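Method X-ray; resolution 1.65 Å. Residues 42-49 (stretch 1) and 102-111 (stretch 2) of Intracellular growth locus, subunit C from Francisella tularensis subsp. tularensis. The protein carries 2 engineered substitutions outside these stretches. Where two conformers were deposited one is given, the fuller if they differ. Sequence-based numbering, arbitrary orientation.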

ATOM      1  N   THR A  42       6.327  -7.350  -4.818  1.00 19.14           N
ATOM      2  CA  THR A  42       6.440  -8.778  -5.014  1.00 21.31           C
ATOM      3  C   THR A  42       5.438  -9.482  -4.134  1.00 21.12           C
ATOM      4  O   THR A  42       5.348  -9.184  -2.956  1.00 22.20           O
ATOM      5  CB  THR A  42       7.836  -9.266  -4.678  1.00 21.88           C
ATOM      6  OG1 THR A  42       8.736  -8.519  -5.482  1.00 25.18           O
ATOM      7  CG2 THR A  42       7.988 -10.812  -5.003  1.00 23.33           C
ATOM      8  N   ILE A  43       4.686 -10.414  -4.723  1.00 21.77           N
ATOM      9  CA  ILE A  43       3.703 -11.187  -3.966  1.00 23.19           C
ATOM     10  C   ILE A  43       3.930 -12.688  -4.186  1.00 24.33           C
ATOM     11  O   ILE A  43       3.834 -13.166  -5.324  1.00 23.86           O
ATOM     12  CB  ILE A  43       2.248 -10.854  -4.411  1.00 24.77           C
ATOM     13  CG1 ILE A  43       1.920  -9.393  -4.084  1.00 25.50           C
ATOM     14  CG2 ILE A  43       1.243 -11.748  -3.637  1.00 24.62           C
ATOM     15  CD1 ILE A  43       0.589  -8.941  -4.668  1.00 29.00           C
ATOM     16  N   ALA A  44       4.205 -13.407  -3.097  1.00 25.18           N
ATOM     17  CA  ALA A  44       4.432 -14.857  -3.163  1.00 26.66           C
ATOM     18  C   ALA A  44       5.500 -15.125  -4.240  1.00 26.85           C
ATOM     19  O   ALA A  44       5.425 -16.090  -5.006  1.00 27.67           O
ATOM     20  CB  ALA A  44       3.111 -15.570  -3.504  1.00 26.17           C
ATOM     21  N   GLY A  45       6.489 -14.241  -4.293  1.00 26.06           N
ATOM     22  CA  GLY A  45       7.571 -14.375  -5.248  1.00 28.16           C
ATOM     23  C   GLY A  45       7.305 -13.853  -6.648  1.00 28.22           C
ATOM     24  O   GLY A  45       8.223 -13.836  -7.493  1.00 31.23           O
ATOM     25  N   GLU A  46       6.080 -13.424  -6.935  1.00 26.71           N
ATOM     26  CA  GLU A  46       5.798 -12.918  -8.278  1.00 27.80           C
ATOM     27  C   GLU A  46       6.030 -11.423  -8.259  1.00 27.65           C
ATOM     28  O   GLU A  46       5.459 -10.711  -7.435  1.00 27.17           O
ATOM     29  CB  GLU A  46       4.357 -13.234  -8.686  1.00 29.39           C
ATOM     30  CG  GLU A  46       4.006 -14.713  -8.573  1.00 35.64           C
ATOM     31  CD  GLU A  46       4.810 -15.603  -9.522  1.00 39.97           C
ATOM     32  OE1 GLU A  46       5.024 -16.792  -9.167  1.00 42.89           O
ATOM     33  OE2 GLU A  46       5.205 -15.136 -10.625  1.00 41.36           O
ATOM     34  N   LYS A  47       6.899 -10.962  -9.145  1.00 26.79           N
ATOM     35  CA  LYS A  47       7.231  -9.536  -9.273  1.00 27.30           C
ATOM     36  C   LYS A  47       6.227  -8.823 -10.185  1.00 27.20           C
ATOM     37  O   LYS A  47       6.011  -9.235 -11.333  1.00 27.45           O
ATOM     38  CB  LYS A  47       8.644  -9.392  -9.860  1.00 28.76           C
ATOM     39  CG  LYS A  47       9.700  -9.731  -8.864  1.00 33.17           C
ATOM     40  CD  LYS A  47      11.136  -9.833  -9.444  1.00 37.32           C
ATOM     41  CE  LYS A  47      12.028 -10.623  -8.457  1.00 39.75           C
ATOM     42  NZ  LYS A  47      13.511 -10.408  -8.673  1.00 41.78           N
ATOM     43  N   LEU A  48       5.593  -7.763  -9.694  1.00 23.99           N
ATOM     44  CA  LEU A  48       4.653  -7.049 -10.553  1.00 24.08           C
ATOM     45  C   LEU A  48       5.459  -6.078 -11.425  1.00 22.62           C
ATOM     46  O   LEU A  48       6.432  -5.501 -10.961  1.00 24.15           O
ATOM     47  CB  LEU A  48       3.626  -6.260  -9.712  1.00 23.39           C
ATOM     48  CG  LEU A  48       2.379  -6.892  -9.051  1.00 25.35           C
ATOM     49  CD1 LEU A  48       1.290  -7.207 -10.105  1.00 25.12           C
ATOM     50  CD2 LEU A  48       2.766  -8.149  -8.280  1.00 24.93           C
ATOM     51  N   ASP A  49       5.056  -5.909 -12.685  1.00 25.06           N
ATOM     52  CA  ASP A  49       5.716  -4.957 -13.585  1.00 25.98           C
ATOM     53  C   ASP A  49       5.459  -3.529 -13.116  1.00 25.48           C
ATOM     54  O   ASP A  49       4.375  -3.206 -12.602  1.00 24.98           O
ATOM     55  CB  ASP A  49       5.160  -5.049 -15.016  1.00 29.53           C
ATOM     56  CG  ASP A  49       5.377  -6.415 -15.660  1.00 35.02           C
ATOM     57  OD1 ASP A  49       6.385  -7.115 -15.355  1.00 37.44           O
ATOM     58  OD2 ASP A  49       4.506  -6.774 -16.499  1.00 38.71           O
ATOM     59  N   LYS A 102      -2.931 -16.384 -12.069  1.00 24.21           N
ATOM     60  CA  LYS A 102      -1.660 -16.952 -11.668  1.00 25.13           C
ATOM     61  C   LYS A 102      -1.167 -16.440 -10.317  1.00 23.81           C
ATOM     62  O   LYS A 102      -0.545 -17.174  -9.536  1.00 23.68           O
ATOM     63  CB  LYS A 102      -0.621 -16.751 -12.789  1.00 26.06           C
ATOM     64  CG  LYS A 102      -1.121 -17.434 -14.107  1.00 29.59           C
ATOM     65  CD  LYS A 102      -1.388 -18.955 -13.915  1.00 30.53           C
ATOM     66  CE  LYS A 102      -2.813 -19.316 -14.341  1.00 31.45           C
ATOM     67  NZ  LYS A 102      -3.043 -20.796 -14.328  1.00 27.96           N
ATOM     68  N   ILE A 103      -1.461 -15.185  -9.997  1.00 22.91           N
ATOM     69  CA  ILE A 103      -1.050 -14.703  -8.693  1.00 23.32           C
ATOM     70  C   ILE A 103      -1.915 -15.400  -7.630  1.00 22.44           C
ATOM     71  O   ILE A 103      -1.445 -15.828  -6.580  1.00 21.11           O
ATOM     72  CB  ILE A 103      -1.235 -13.164  -8.576  1.00 23.63           C
ATOM     73  CG1 ILE A 103      -0.260 -12.487  -9.529  1.00 27.29           C
ATOM     74  CG2 ILE A 103      -1.028 -12.729  -7.152  1.00 24.69           C
ATOM     75  CD1 ILE A 103      -0.410 -10.966  -9.562  1.00 29.50           C
ATOM     76  N   GLU A 104      -3.198 -15.538  -7.912  1.00 22.22           N
ATOM     77  CA  GLU A 104      -4.077 -16.145  -6.929  1.00 24.04           C
ATOM     78  C   GLU A 104      -3.644 -17.570  -6.618  1.00 23.00           C
ATOM     79  O   GLU A 104      -3.636 -18.013  -5.446  1.00 19.63           O
ATOM     80  CB  GLU A 104      -5.526 -16.152  -7.435  1.00 26.31           C
ATOM     81  CG  GLU A 104      -6.205 -14.811  -7.552  1.00 33.21           C
ATOM     82  CD  GLU A 104      -7.589 -14.911  -8.247  1.00 37.48           C
ATOM     83  OE1 GLU A 104      -7.833 -15.868  -9.051  1.00 41.28           O
ATOM     84  OE2 GLU A 104      -8.434 -14.022  -8.021  1.00 41.21           O
ATOM     85  N   GLU A 105      -3.304 -18.294  -7.679  1.00 22.37           N
ATOM     86  CA  GLU A 105      -2.861 -19.694  -7.518  1.00 20.09           C
ATOM     87  C   GLU A 105      -1.555 -19.826  -6.778  1.00 19.72           C
ATOM     88  O   GLU A 105      -1.359 -20.760  -6.014  1.00 18.94           O
ATOM     89  CB  GLU A 105      -2.730 -20.382  -8.900  1.00 21.52           C
ATOM     90  CG  GLU A 105      -4.081 -20.689  -9.536  1.00 20.30           C
ATOM     91  CD  GLU A 105      -3.950 -21.242 -10.946  1.00 24.54           C
ATOM     92  OE1 GLU A 105      -2.790 -21.501 -11.373  1.00 22.75           O
ATOM     93  OE2 GLU A 105      -4.985 -21.392 -11.633  1.00 22.31           O
ATOM     94  N   LYS A 106      -0.629 -18.917  -7.041  1.00 19.87           N
ATOM     95  CA  LYS A 106       0.660 -18.952  -6.372  1.00 20.32           C
ATOM     96  C   LYS A 106       0.492 -18.646  -4.888  1.00 20.93           C
ATOM     97  O   LYS A 106       1.083 -19.300  -4.036  1.00 19.18           O
ATOM     98  CB  LYS A 106       1.606 -17.936  -7.025  1.00 23.18           C
ATOM     99  CG  LYS A 106       3.013 -17.972  -6.446  1.00 27.20           C
ATOM    100  CD  LYS A 106       3.716 -19.312  -6.790  1.00 28.95           C
ATOM    101  CE  LYS A 106       5.139 -19.375  -6.217  1.00 29.24           C
ATOM    102  NZ  LYS A 106       5.995 -18.325  -6.887  1.00 30.48           N
ATOM    103  N   VAL A 107      -0.346 -17.659  -4.570  1.00 20.26           N
ATOM    104  CA  VAL A 107      -0.568 -17.325  -3.177  1.00 20.23           C
ATOM    105  C   VAL A 107      -1.170 -18.499  -2.406  1.00 21.99           C
ATOM    106  O   VAL A 107      -0.659 -18.882  -1.356  1.00 20.51           O
ATOM    107  CB  VAL A 107      -1.470 -16.042  -3.053  1.00 20.97           C
ATOM    108  CG1 VAL A 107      -1.917 -15.877  -1.614  1.00 21.21           C
ATOM    109  CG2 VAL A 107      -0.694 -14.818  -3.555  1.00 20.55           C
ATOM    110  N   SER A 108      -2.215 -19.100  -2.962  1.00 20.57           N
ATOM    111  CA  SER A 108      -2.883 -20.224  -2.364  1.00 22.41           C
ATOM    112  C   SER A 108      -1.915 -21.403  -2.155  1.00 21.99           C
ATOM    113  O   SER A 108      -1.962 -22.095  -1.130  1.00 22.31           O
ATOM    114  CB  SER A 108      -4.064 -20.653  -3.259  1.00 25.41           C
ATOM    115  OG  SER A 108      -4.815 -21.686  -2.628  1.00 28.97           O
ATOM    116  N   SER A 109      -1.045 -21.639  -3.118  1.00 21.31           N
ATOM    117  CA  SER A 109      -0.102 -22.740  -2.991  1.00 21.79           C
ATOM    118  C   SER A 109       0.889 -22.560  -1.830  1.00 22.57           C
ATOM    119  O   SER A 109       1.260 -23.522  -1.139  1.00 22.31           O
ATOM    120  CB  SER A 109       0.666 -22.886  -4.289  0.50 21.06           C
ATOM    121  OG  SER A 109      -0.207 -23.473  -5.258  0.50 22.27           O
ATOM    122  N   ILE A 110       1.387 -21.341  -1.664  1.00 23.04           N
ATOM    123  CA  ILE A 110       2.336 -21.101  -0.579  1.00 24.46           C
ATOM    124  C   ILE A 110       1.603 -21.066   0.727  1.00 26.40           C
ATOM    125  O   ILE A 110       2.062 -21.605   1.730  1.00 27.28           O
ATOM    126  CB  ILE A 110       3.073 -19.807  -0.785  1.00 25.32           C
ATOM    127  CG1 ILE A 110       3.832 -19.925  -2.101  1.00 26.68           C
ATOM    128  CG2 ILE A 110       3.987 -19.549   0.423  1.00 25.49           C
ATOM    129  CD1 ILE A 110       4.375 -18.628  -2.685  1.00 32.30           C
ATOM    130  N   LEU A 111       0.448 -20.445   0.715  1.00 26.99           N
ATOM    131  CA  LEU A 111      -0.367 -20.367   1.905  1.00 28.88           C
ATOM    132  C   LEU A 111      -0.746 -21.747   2.472  1.00 31.20           C
ATOM    133  O   LEU A 111      -0.828 -21.912   3.704  1.00 30.83           O
ATOM    134  CB  LEU A 111      -1.645 -19.609   1.596  1.00 31.13           C
ATOM    135  CG  LEU A 111      -2.519 -19.326   2.809  1.00 30.97           C
ATOM    136  CD1 LEU A 111      -1.803 -18.329   3.749  1.00 32.73           C
ATOM    137  CD2 LEU A 111      -3.805 -18.734   2.335  1.00 33.22           C
TER

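A tight β-turn docks on one side of a helix through a small apolar patch, with a single lysine tying the turn's polar groups to the helix at the margin. The type I' turn from I43 to E46 is closed by paired backbone hydrogen bonds, I43 N to E46 O and E46 N to I43 O, both 2.8 Å, and it brings A44 close to the helix. Here a small residue suits its place: the CA atoms of A44 and V107 lie 5.6 Å apart, and the A44 methyl points toward the helix, A44 CB lying 3.4 Å from I110 CD1 and 3.9 Å from V107 CG2. Beside it, I43 CG2 packs 3.6 Å from V107 CG2, and I103 extends the patch, I103 CD1 lying 4.2 Å from L48 CD1. These aliphatic side chains bring no polar group of their own into the contact, which covers 364 Å² summed over both sides; I43, A44, I103 and V107 are buried.

K106 reaches over the edge of this patch. K106 CG lies 3.8 Å from A44 CB, while K106 NZ donates to A44 O at 3.0 Å and to E46 OE1 at 2.9 Å, the latter also a salt bridge. The carboxylate of partly exposed E46 suits the lysine's charge. At G45's backbone angles, a CB would jam against A44 O.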